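Local coordinates for protein glycerol dehydrogenase (Bacillus coagulans, PDB 6CSJ) that probably catalyses the NAD-dependent oxidation of glycerol to dihydroxyacetone and, in this double-mutant form, has acquired D-lactate dehydrogenase activity, at residues F11-D16 with K232-N237; S119-T124 with M169-A174; E178-K183 with K290-E295; R184-K187 with G193-T196. The protein carries 2 engineered substitutions. All coordinates share one frame; numbering follows the deposited sequence.

Overall arrangement
The chain pairs an N-terminal half built on a six-stranded parallel sheet with a C-terminal half of packed helices. Contact 1 joins the two, setting outermost strand 10-14 against helix 228-248. Contact 2, centred about 13 Å from it, ties the loop after strand 111-115 to helix 162-173; the two touch where N237 packs on M169, A172 and N121. The next helix, 175-185, serves both contact 3, with helix 290-303, and contact 4, at its C-terminal end; their centres lie about 16 Å apart. Along the sequence contact 2 falls between the segments of contact 1, and contact 4 between those of contact 3. The series runs from the domain junction outward to the surface of the helical half.

Contact 1 of 4, residues F11-D16 with K232-N237; sequences FIQGPD and KIIEAN
Q13 lays its side-chain amide against I234 and E235. Strand 11-14 and helix 232-237 run nearly antiparallel, at 157°, with their axes 9.7 Å apart, so side chains from the strand must reach across to the helix. Q13 crosses most of the gap: CG stands anti to the backbone N (chi1 -180°) and the chain stays extended, carrying the amide to the helix backbone. There OE1 rests 3.4 Å from CB of E235 and 3.8 Å from CG2 of I234, the close-packed part of the contact. Although Q13 OE1 also lies 3.4 Å from the backbone N of E235, the angle is too poor for a hydrogen bond. The polar hold of this amide comes instead from NE2, which donates to the carbonyl O of E231, one turn earlier in the same helix. I234 is buried, and its neighbours include M152 of the adjoining strand and L165 of helix 162-173.

Toward solvent the fit is looser. CE1 of F11 comes no nearer than 4.2 Å to CG of E235, touching the aliphatic part of the glutamate at an oblique angle, while the carboxylate beyond it makes no contact with strand 11-14. The F11 ring also meets that of Y239, one turn further along the helix. F11, Q13 and E235 all remain partly exposed. Strand 10-14, outermost in the parallel sheet within this chain, is bonded through its backbone to strand 149-153, and its meeting with helix 228-248 is a junction between the α/β nucleotide-binding half and the all-helical half characteristic of the iron-containing alcohol dehydrogenase fold.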
loop_
_atom_site.group_PDB
_atom_site.type_symbol
_atom_site.label_atom_id
_atom_site.label_comp_id
_atom_site.label_asym_id
_atom_site.label_seq_id
_atom_site.Cartn_x
_atom_site.Cartn_y
_atom_site.Cartn_z
ATOM N N PHE A 11 13.345 6.806 5.624
ATOM C CA PHE A 11 11.910 7.043 5.742
ATOM C C PHE A 11 11.743 8.201 6.724
ATOM O O PHE A 11 12.209 8.124 7.863
ATOM C CB PHE A 11 11.151 5.779 6.180
ATOM C CG PHE A 11 9.739 6.043 6.614
ATOM C CD1 PHE A 11 9.467 6.316 7.937
ATOM C CD2 PHE A 11 8.680 6.038 5.705
ATOM C CE1 PHE A 11 8.170 6.605 8.360
ATOM C CE2 PHE A 11 7.387 6.279 6.116
ATOM C CZ PHE A 11 7.128 6.571 7.444
ATOM N N ILE A 12 11.067 9.258 6.267
ATOM C CA ILE A 12 11.052 10.567 6.932
ATOM C C ILE A 12 9.601 10.997 7.124
ATOM O O ILE A 12 8.834 11.038 6.156
ATOM C CB ILE A 12 11.787 11.594 6.048
ATOM C CG1 ILE A 12 13.276 11.250 5.947
ATOM C CG2 ILE A 12 11.606 13.028 6.557
ATOM C CD1 ILE A 12 13.877 11.652 4.622
ATOM N N GLN A 13 9.224 11.322 8.358
ATOM C CA GLN A 13 7.827 11.617 8.672
ATOM C C GLN A 13 7.697 12.777 9.651
ATOM O O GLN A 13 8.429 12.855 10.639
ATOM C CB GLN A 13 7.148 10.366 9.244
ATOM C CG GLN A 13 5.677 10.550 9.603
ATOM C CD GLN A 13 5.045 9.306 10.182
ATOM O OE1 GLN A 13 5.336 8.195 9.754
ATOM N NE2 GLN A 13 4.169 9.488 11.157
ATOM N N GLY A 14 6.730 13.646 9.387
ATOM C CA GLY A 14 6.469 14.801 10.226
ATOM C C GLY A 14 5.526 15.784 9.550
ATOM O O GLY A 14 5.308 15.702 8.339
ATOM N N PRO A 15 4.950 16.716 10.329
ATOM C CA PRO A 15 4.074 17.722 9.718
ATOM C C PRO A 15 4.872 18.754 8.915
ATOM O O PRO A 15 5.974 19.155 9.341
ATOM C CB PRO A 15 3.356 18.362 10.919
ATOM C CG PRO A 15 4.236 18.115 12.083
ATOM C CD PRO A 15 5.164 16.962 11.769
ATOM N N ASP A 16 4.350 19.120 7.738
ATOM C CA ASP A 16 4.942 20.155 6.876
ATOM C C ASP A 16 6.346 19.796 6.322
ATOM O O ASP A 16 7.156 20.678 6.024
ATOM C CB ASP A 16 4.946 21.501 7.634
ATOM C CG ASP A 16 4.791 22.719 6.720
ATOM O OD1 ASP A 16 4.488 22.599 5.504
ATOM O OD2 ASP A 16 4.980 23.831 7.249
ATOM N N LYS A 232 1.396 7.656 14.438
ATOM C CA LYS A 232 1.749 6.237 14.565
ATOM C C LYS A 232 1.104 5.365 13.489
ATOM O O LYS A 232 1.733 4.421 13.006
ATOM C CB LYS A 232 1.387 5.706 15.951
ATOM C CG LYS A 232 2.350 6.139 17.031
ATOM C CD LYS A 232 1.921 5.583 18.370
ATOM C CE LYS A 232 2.769 6.088 19.523
ATOM N NZ LYS A 232 1.988 5.961 20.782
ATOM N N ILE A 233 -0.145 5.681 13.138
ATOM C CA ILE A 233 -0.871 4.960 12.098
ATOM C C ILE A 233 -0.259 5.209 10.720
ATOM O O ILE A 233 -0.151 4.281 9.925
ATOM C CB ILE A 233 -2.383 5.298 12.121
ATOM C CG1 ILE A 233 -3.077 4.536 13.264
ATOM C CG2 ILE A 233 -3.076 5.002 10.793
ATOM C CD1 ILE A 233 -3.033 3.014 13.182
ATOM N N ILE A 234 0.144 6.444 10.435
ATOM C CA ILE A 234 0.810 6.742 9.166
ATOM C C ILE A 234 2.109 5.941 9.038
ATOM O O ILE A 234 2.367 5.368 7.984
ATOM C CB ILE A 234 1.008 8.266 8.973
ATOM C CG1 ILE A 234 -0.365 8.893 8.635
ATOM C CG2 ILE A 234 2.024 8.550 7.872
ATOM C CD1 ILE A 234 -0.384 10.403 8.575
ATOM N N GLU A 235 2.899 5.878 10.112
ATOM C CA GLU A 235 4.113 5.063 10.132
ATOM C C GLU A 235 3.763 3.573 9.929
ATOM O O GLU A 235 4.406 2.888 9.124
ATOM C CB GLU A 235 4.903 5.254 11.439
ATOM C CG GLU A 235 6.258 4.548 11.421
ATOM C CD GLU A 235 6.980 4.490 12.754
ATOM O OE1 GLU A 235 6.762 5.354 13.641
ATOM O OE2 GLU A 235 7.810 3.560 12.896
ATOM N N ALA A 236 2.745 3.087 10.641
ATOM C CA ALA A 236 2.321 1.687 10.522
ATOM C C ALA A 236 1.791 1.318 9.127
ATOM O O ALA A 236 2.160 0.279 8.569
ATOM C CB ALA A 236 1.286 1.357 11.589
ATOM N N ASN A 237 0.936 2.180 8.580
ATOM C CA ASN A 237 0.386 2.018 7.232
ATOM C C ASN A 237 1.439 2.028 6.125
ATOM O O ASN A 237 1.203 1.463 5.058
ATOM C CB ASN A 237 -0.637 3.116 6.925
ATOM C CG ASN A 237 -1.955 2.923 7.660
ATOM O OD1 ASN A 237 -2.081 2.053 8.525
ATOM N ND2 ASN A 237 -2.951 3.747 7.318
#

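Contact 2 of 4, residues S119-T124 with M169-A174; sequences STNAPT and MGDALA. Engineered in segment 119-124: N121 (natural residue Asp).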
loop_
_atom_site.group_PDB
_atom_site.type_symbol
_atom_site.label_atom_id
_atom_site.label_comp_id
_atom_site.label_asym_id
_atom_site.label_seq_id
_atom_site.Cartn_x
_atom_site.Cartn_y
_atom_site.Cartn_z
ATOM N N SER A 119 -2.869 5.218 2.279
ATOM C CA SER A 119 -3.933 4.254 1.996
ATOM C C SER A 119 -3.457 2.861 1.559
ATOM O O SER A 119 -4.275 1.946 1.449
ATOM C CB SER A 119 -4.835 4.828 0.893
ATOM O OG SER A 119 -4.079 5.049 -0.287
ATOM N N THR A 120 -2.171 2.707 1.253
ATOM C CA THR A 120 -1.628 1.387 0.921
ATOM C C THR A 120 -0.192 1.295 1.440
ATOM O O THR A 120 0.409 2.302 1.828
ATOM C CB THR A 120 -1.634 1.076 -0.613
ATOM O OG1 THR A 120 -0.497 1.695 -1.269
ATOM C CG2 THR A 120 -2.939 1.534 -1.328
ATOM N N ASN A 121 0.354 0.083 1.418
ATOM C CA ASN A 121 1.758 -0.137 1.766
ATOM C C ASN A 121 2.704 -0.179 0.539
ATOM O O ASN A 121 3.851 -0.603 0.655
ATOM C CB ASN A 121 1.903 -1.391 2.645
ATOM C CG ASN A 121 1.448 -2.668 1.950
ATOM O OD1 ASN A 121 1.238 -2.698 0.748
ATOM N ND2 ASN A 121 1.290 -3.727 2.727
ATOM N N ALA A 122 2.236 0.306 -0.609
ATOM C CA ALA A 122 3.059 0.349 -1.847
ATOM C C ALA A 122 4.253 1.331 -1.851
ATOM O O ALA A 122 5.276 1.008 -2.439
ATOM C CB ALA A 122 2.165 0.629 -3.055
ATOM N N PRO A 123 4.121 2.526 -1.209
ATOM C CA PRO A 123 5.144 3.569 -1.356
ATOM C C PRO A 123 6.593 3.166 -1.110
ATOM O O PRO A 123 7.468 3.563 -1.886
ATOM C CB PRO A 123 4.712 4.608 -0.343
ATOM C CG PRO A 123 3.235 4.535 -0.411
ATOM C CD PRO A 123 2.935 3.066 -0.508
ATOM N N THR A 124 6.849 2.372 -0.078
ATOM C CA THR A 124 8.219 1.961 0.247
ATOM C C THR A 124 8.767 0.867 -0.666
ATOM O O THR A 124 9.964 0.579 -0.606
ATOM C CB THR A 124 8.307 1.406 1.688
ATOM O OG1 THR A 124 7.360 0.328 1.841
ATOM C CG2 THR A 124 8.013 2.499 2.701
ATOM N N MET A 169 -5.355 1.278 6.936
ATOM C CA MET A 169 -5.425 0.385 8.103
ATOM C C MET A 169 -5.812 -1.036 7.673
ATOM O O MET A 169 -5.261 -2.011 8.186
ATOM C CB MET A 169 -6.402 0.902 9.173
ATOM C CG MET A 169 -6.102 2.294 9.723
ATOM S SD MET A 169 -7.376 2.819 10.893
ATOM C CE MET A 169 -7.127 4.599 10.962
ATOM N N GLY A 170 -6.753 -1.141 6.732
ATOM C CA GLY A 170 -7.169 -2.433 6.181
ATOM C C GLY A 170 -6.024 -3.178 5.518
ATOM O O GLY A 170 -5.804 -4.371 5.790
ATOM N N ASP A 171 -5.287 -2.453 4.673
ATOM C CA ASP A 171 -4.079 -2.953 4.016
ATOM C C ASP A 171 -3.031 -3.391 5.050
ATOM O O ASP A 171 -2.468 -4.478 4.944
ATOM C CB ASP A 171 -3.505 -1.867 3.085
ATOM C CG ASP A 171 -2.784 -2.429 1.865
ATOM O OD1 ASP A 171 -3.227 -3.486 1.346
ATOM O OD2 ASP A 171 -1.801 -1.804 1.404
ATOM N N ALA A 172 -2.803 -2.549 6.059
ATOM C CA ALA A 172 -1.865 -2.847 7.161
ATOM C C ALA A 172 -2.260 -4.063 8.023
ATOM O O ALA A 172 -1.395 -4.758 8.563
ATOM C CB ALA A 172 -1.698 -1.620 8.045
ATOM N N LEU A 173 -3.563 -4.305 8.129
ATOM C CA LEU A 173 -4.114 -5.385 8.948
ATOM C C LEU A 173 -3.655 -6.776 8.496
ATOM O O LEU A 173 -3.433 -7.657 9.326
ATOM C CB LEU A 173 -5.643 -5.304 8.925
ATOM C CG LEU A 173 -6.428 -5.933 10.061
ATOM C CD1 LEU A 173 -6.017 -5.358 11.415
ATOM C CD2 LEU A 173 -7.921 -5.716 9.804
ATOM N N ALA A 174 -3.493 -6.959 7.184
ATOM C CA ALA A 174 -3.055 -8.231 6.624
ATOM C C ALA A 174 -1.603 -8.578 6.911
ATOM O O ALA A 174 -1.253 -9.759 6.921
ATOM C CB ALA A 174 -3.268 -8.235 5.119
#
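D171 pushes its carboxylate against the backbone of T120 and N121, and OD2 does nearly all the touching. This oxygen accepts a hydrogen bond from the backbone N of N121, at 2.9 Å and with an N-H...O angle of 150°, the donor lying almost in line with the C-O bond. Just beside it, D171 OD2 packs 3.2 Å from CA of T120 and 3.5 Å from CB of T120, so the loop curls round one oxygen.

N121, an engineered residue replacing aspartate, holds CG between its backbone N and carbonyl carbon (chi1 62°), which brings the amide alongside the same oxygen, OD2. The side chains cross at about a right angle, their amide and carboxylate planes turned 52° apart. OD1 of N121 stands 3.2 Å from OD2 of D171, but both are acceptors and no bond joins them; the amide is held through ND2, bonded to OG of S241 on helix 228-248. The loop is braced from within by an ST turn, in which OG1 of T120 accepts from N of A122 at 3.1 Å.

With an alanine in place of D171, the backbone N of N121 would probably be left without its acceptor and the loop freer to shift from the helix. The D171 side chain also touches H271 of helix 271-285. A single carboxylate oxygen thus holds the loop that carries the engineered N121 beside a probable active-site cleft.

Contact 3 of 4, residues E178-K183 with K290-E295; sequences EARATK and KAEIEE
The helical segments 178-183 and 290-295 stand well apart, their nearest CA atoms, those of R180 and E292, being 13.6 Å from each other. Two long side chains span that distance from opposite directions. R180 leaves its helix with CG anti to the backbone N (chi1 -174°), then bends at CG-CD to present the end of its guanidinium; E292 reaches out with an extended chain.

They meet in an end-on, two-nitrogen salt bridge. NH2 of R180 donates to OE1 of E292 at 2.9 Å, and NH1 of R180 to OE2 of E292 at 3.2 Å; both bonds are close to straight, at 170° or more. A weak third bond, 3.5 Å from R180 NH1 to E292 OE1, crosses between them. Both oxygens lie practically in the guanidinium plane and are met on their syn sides, yet the carboxylate is twisted 36° against that plane, so the fork is not perfectly flat.

NH2 of R180 also bonds to OE1 of E286, and the guanidinium thus serves two carboxylates. A leucine here would probably leave E292 and E286 without this shared positive partner and remove the tie between these two segments. Within the arginine's helix, the carbonyl O of E178 takes bonds from both N and OG1 of T182. With its paired donors and acceptors the contact amounts to an ionic tie at the surface, joining helices 175-185 and 290-303 without any apolar packing between these segments.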
loop_
_atom_site.group_PDB
_atom_site.type_symbol
_atom_site.label_atom_id
_atom_site.label_comp_id
_atom_site.label_asym_id
_atom_site.label_seq_id
_atom_site.Cartn_x
_atom_site.Cartn_y
_atom_site.Cartn_z
ATOM N N GLU A 178 -0.033 -12.529 6.979
ATOM C CA GLU A 178 0.612 -12.971 5.740
ATOM C C GLU A 178 2.079 -13.293 5.957
ATOM O O GLU A 178 2.572 -14.304 5.445
ATOM C CB GLU A 178 0.436 -11.933 4.626
ATOM C CG GLU A 178 -1.025 -11.746 4.238
ATOM C CD GLU A 178 -1.223 -11.060 2.903
ATOM O OE1 GLU A 178 -0.954 -9.840 2.781
ATOM O OE2 GLU A 178 -1.674 -11.759 1.971
ATOM N N ALA A 179 2.766 -12.449 6.728
ATOM C CA ALA A 179 4.181 -12.672 7.074
ATOM C C ALA A 179 4.367 -13.887 7.976
ATOM O O ALA A 179 5.300 -14.673 7.779
ATOM C CB ALA A 179 4.771 -11.432 7.726
ATOM N N ARG A 180 3.489 -14.034 8.973
ATOM C CA ARG A 180 3.484 -15.211 9.862
ATOM C C ARG A 180 3.337 -16.494 9.054
ATOM O O ARG A 180 4.091 -17.443 9.253
ATOM C CB ARG A 180 2.349 -15.118 10.885
ATOM C CG ARG A 180 2.345 -16.225 11.935
ATOM C CD ARG A 180 1.299 -15.979 13.027
ATOM N NE ARG A 180 -0.061 -16.108 12.510
ATOM C CZ ARG A 180 -1.174 -15.930 13.234
ATOM N NH1 ARG A 180 -1.106 -15.588 14.513
ATOM N NH2 ARG A 180 -2.373 -16.078 12.675
ATOM N N ALA A 181 2.366 -16.504 8.144
ATOM C CA ALA A 181 2.131 -17.662 7.279
ATOM C C ALA A 181 3.363 -18.030 6.445
ATOM O O ALA A 181 3.773 -19.192 6.412
ATOM C CB ALA A 181 0.933 -17.399 6.375
ATOM N N THR A 182 3.943 -17.026 5.790
ATOM C CA THR A 182 5.126 -17.200 4.955
ATOM C C THR A 182 6.327 -17.726 5.747
ATOM O O THR A 182 7.020 -18.639 5.293
ATOM C CB THR A 182 5.507 -15.891 4.243
ATOM O OG1 THR A 182 4.426 -15.450 3.403
ATOM C CG2 THR A 182 6.760 -16.080 3.392
ATOM N N LYS A 183 6.566 -17.167 6.930
ATOM C CA LYS A 183 7.671 -17.639 7.770
ATOM C C LYS A 183 7.437 -19.078 8.261
ATOM O O LYS A 183 8.368 -19.893 8.241
ATOM C CB LYS A 183 7.899 -16.702 8.946
ATOM C CG LYS A 183 9.218 -16.919 9.679
ATOM C CD LYS A 183 9.445 -15.828 10.703
ATOM C CE LYS A 183 10.895 -15.749 11.139
ATOM N NZ LYS A 183 11.280 -16.944 11.926
ATOM N N LYS A 290 -10.784 -18.437 17.356
ATOM C CA LYS A 290 -11.944 -17.548 17.389
ATOM C C LYS A 290 -11.632 -16.199 18.067
ATOM O O LYS A 290 -12.188 -15.172 17.655
ATOM C CB LYS A 290 -13.121 -18.250 18.079
ATOM C CG LYS A 290 -14.436 -17.484 18.009
ATOM C CD LYS A 290 -15.651 -18.365 18.259
ATOM C CE LYS A 290 -15.735 -18.855 19.712
ATOM N NZ LYS A 290 -16.356 -17.861 20.644
ATOM N N ALA A 291 -10.746 -16.196 19.073
ATOM C CA ALA A 291 -10.347 -14.955 19.761
ATOM C C ALA A 291 -9.617 -13.976 18.828
ATOM O O ALA A 291 -9.848 -12.773 18.886
ATOM C CB ALA A 291 -9.491 -15.262 20.983
ATOM N N GLU A 292 -8.741 -14.509 17.982
ATOM C CA GLU A 292 -8.023 -13.733 16.964
ATOM C C GLU A 292 -8.991 -13.164 15.911
ATOM O O GLU A 292 -8.868 -12.018 15.507
ATOM C CB GLU A 292 -6.968 -14.618 16.296
ATOM C CG GLU A 292 -5.740 -13.901 15.753
ATOM C CD GLU A 292 -4.580 -14.879 15.522
ATOM O OE1 GLU A 292 -4.567 -15.578 14.492
ATOM O OE2 GLU A 292 -3.681 -14.959 16.372
ATOM N N ILE A 293 -9.956 -13.970 15.482
ATOM C CA ILE A 293 -10.997 -13.532 14.524
ATOM C C ILE A 293 -11.859 -12.406 15.106
ATOM O O ILE A 293 -12.130 -11.409 14.437
ATOM C CB ILE A 293 -11.882 -14.720 14.066
ATOM C CG1 ILE A 293 -11.059 -15.676 13.193
ATOM C CG2 ILE A 293 -13.120 -14.250 13.299
ATOM C CD1 ILE A 293 -11.687 -17.049 13.036
ATOM N N GLU A 294 -12.287 -12.578 16.346
ATOM C CA GLU A 294 -13.110 -11.571 17.027
ATOM C C GLU A 294 -12.369 -10.242 17.178
ATOM O O GLU A 294 -12.978 -9.191 16.986
ATOM C CB GLU A 294 -13.597 -12.072 18.392
ATOM C CG GLU A 294 -14.737 -13.065 18.295
ATOM C CD GLU A 294 -15.145 -13.686 19.622
ATOM O OE1 GLU A 294 -14.831 -13.116 20.689
ATOM O OE2 GLU A 294 -15.799 -14.746 19.586
ATOM N N GLU A 295 -11.078 -10.288 17.507
ATOM C CA GLU A 295 -10.277 -9.069 17.614
ATOM C C GLU A 295 -10.198 -8.316 16.267
ATOM O O GLU A 295 -10.323 -7.093 16.244
ATOM C CB GLU A 295 -8.878 -9.376 18.158
ATOM C CG GLU A 295 -7.987 -8.155 18.305
ATOM C CD GLU A 295 -6.717 -8.429 19.072
ATOM O OE1 GLU A 295 -6.752 -8.334 20.321
ATOM O OE2 GLU A 295 -5.678 -8.726 18.443
#

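Contact 4 of 4, residues R184-K187 with G193-T196; sequences RANK and GRVT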
loop_
_atom_site.group_PDB
_atom_site.type_symbol
_atom_site.label_atom_id
_atom_site.label_comp_id
_atom_site.label_asym_id
_atom_site.label_seq_id
_atom_site.Cartn_x
_atom_site.Cartn_y
_atom_site.Cartn_z
ATOM N N ARG A 184 6.197 -19.382 8.672
ATOM C CA ARG A 184 5.793 -20.745 9.050
ATOM C C ARG A 184 6.047 -21.726 7.918
ATOM O O ARG A 184 6.589 -22.803 8.142
ATOM C CB ARG A 184 4.303 -20.815 9.426
ATOM C CG ARG A 184 3.990 -20.805 10.912
ATOM C CD ARG A 184 2.483 -20.619 11.124
ATOM N NE ARG A 184 2.153 -20.039 12.435
ATOM C CZ ARG A 184 0.944 -19.602 12.813
ATOM N NH1 ARG A 184 -0.102 -19.637 11.994
ATOM N NH2 ARG A 184 0.783 -19.109 14.042
ATOM N N ALA A 185 5.662 -21.334 6.703
ATOM C CA ALA A 185 5.889 -22.133 5.499
ATOM C C ALA A 185 7.350 -22.246 5.064
ATOM O O ALA A 185 7.649 -23.056 4.206
ATOM C CB ALA A 185 5.056 -21.578 4.347
ATOM N N ASN A 186 8.246 -21.443 5.637
ATOM C CA ASN A 186 9.644 -21.344 5.188
ATOM C C ASN A 186 9.770 -20.913 3.714
ATOM O O ASN A 186 10.712 -21.299 3.027
ATOM C CB ASN A 186 10.388 -22.666 5.446
ATOM C CG ASN A 186 11.886 -22.486 5.539
ATOM O OD1 ASN A 186 12.365 -21.607 6.235
ATOM N ND2 ASN A 186 12.636 -23.324 4.845
ATOM N N LYS A 187 8.821 -20.101 3.250
ATOM C CA LYS A 187 8.773 -19.616 1.861
ATOM C C LYS A 187 9.463 -18.238 1.765
ATOM O O LYS A 187 9.874 -17.658 2.773
ATOM C CB LYS A 187 7.323 -19.521 1.363
ATOM C CG LYS A 187 6.628 -20.859 1.177
ATOM C CD LYS A 187 7.053 -21.544 -0.096
ATOM C CE LYS A 187 6.445 -22.947 -0.190
ATOM N NZ LYS A 187 4.996 -22.912 -0.543
ATOM N N GLY A 193 14.357 -13.515 -0.441
ATOM C CA GLY A 193 14.858 -14.565 0.433
ATOM C C GLY A 193 13.808 -14.997 1.432
ATOM O O GLY A 193 12.625 -14.644 1.307
ATOM N N ARG A 194 14.256 -15.732 2.437
ATOM C CA ARG A 194 13.416 -16.076 3.581
ATOM C C ARG A 194 13.292 -14.887 4.551
ATOM O O ARG A 194 13.981 -13.865 4.406
ATOM C CB ARG A 194 13.945 -17.356 4.263
ATOM C CG ARG A 194 13.892 -18.560 3.332
ATOM C CD ARG A 194 14.167 -19.875 4.040
ATOM N NE ARG A 194 15.479 -19.860 4.675
ATOM C CZ ARG A 194 15.758 -20.181 5.947
ATOM N NH1 ARG A 194 14.833 -20.625 6.796
ATOM N NH2 ARG A 194 17.029 -20.111 6.365
ATOM N N VAL A 195 12.405 -15.043 5.531
ATOM C CA VAL A 195 11.973 -13.940 6.387
ATOM C C VAL A 195 12.937 -13.708 7.553
ATOM O O VAL A 195 13.210 -14.609 8.330
ATOM C CB VAL A 195 10.544 -14.165 6.915
ATOM C CG1 VAL A 195 10.110 -13.028 7.839
ATOM C CG2 VAL A 195 9.555 -14.317 5.759
ATOM N N THR A 196 13.442 -12.476 7.659
ATOM C CA THR A 196 14.261 -12.050 8.802
ATOM C C THR A 196 13.413 -11.890 10.067
ATOM O O THR A 196 12.192 -11.684 9.993
ATOM C CB THR A 196 14.957 -10.695 8.539
ATOM O OG1 THR A 196 13.970 -9.687 8.229
ATOM C CG2 THR A 196 15.957 -10.814 7.396
HETATM O O HOH W 1 10.941 -17.406 5.255
#
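R194 reaches back over the end of helix 175-185 to meet N186. Its CB lies 4.4 Å from the carbonyl O of K187, and CG, set beside the backbone N and anti to the carbonyl carbon (chi1 -63°), passes the same oxygen at 4.2 Å. CD comes next, 3.3 Å from OD1 of N186, where the chain bends. NE and CZ then skirt this oxygen at longer range. At the tip NH1 of R194 donates to N186 OD1 at 2.7 Å, with an N-H...O angle of 155°. NH2, the other terminal nitrogen, bonds instead to the backbone O of M1, so the guanidinium also holds the start of the chain.

The donor approaches N186 OD1 in the carbonyl plane, on a lone pair, while the oxygen sits at the guanidinium's edge; the two flat groups are turned 68° apart. N186 is the residue of positive phi in the Schellman motif that closes the helix, and this turn places its amide near the arginine.

The backbones are also linked through water: one molecule donates to O of K187 at 2.7 Å and accepts from N of V195 at 2.8 Å. T196, just beyond, is the N-cap of helix 197-221, its OG1 accepting from N of A199. The chemistry implies that the turn between the two helices is held by a charge-assisted side-chain bond together with a water bridge, rather than by direct backbone pairing.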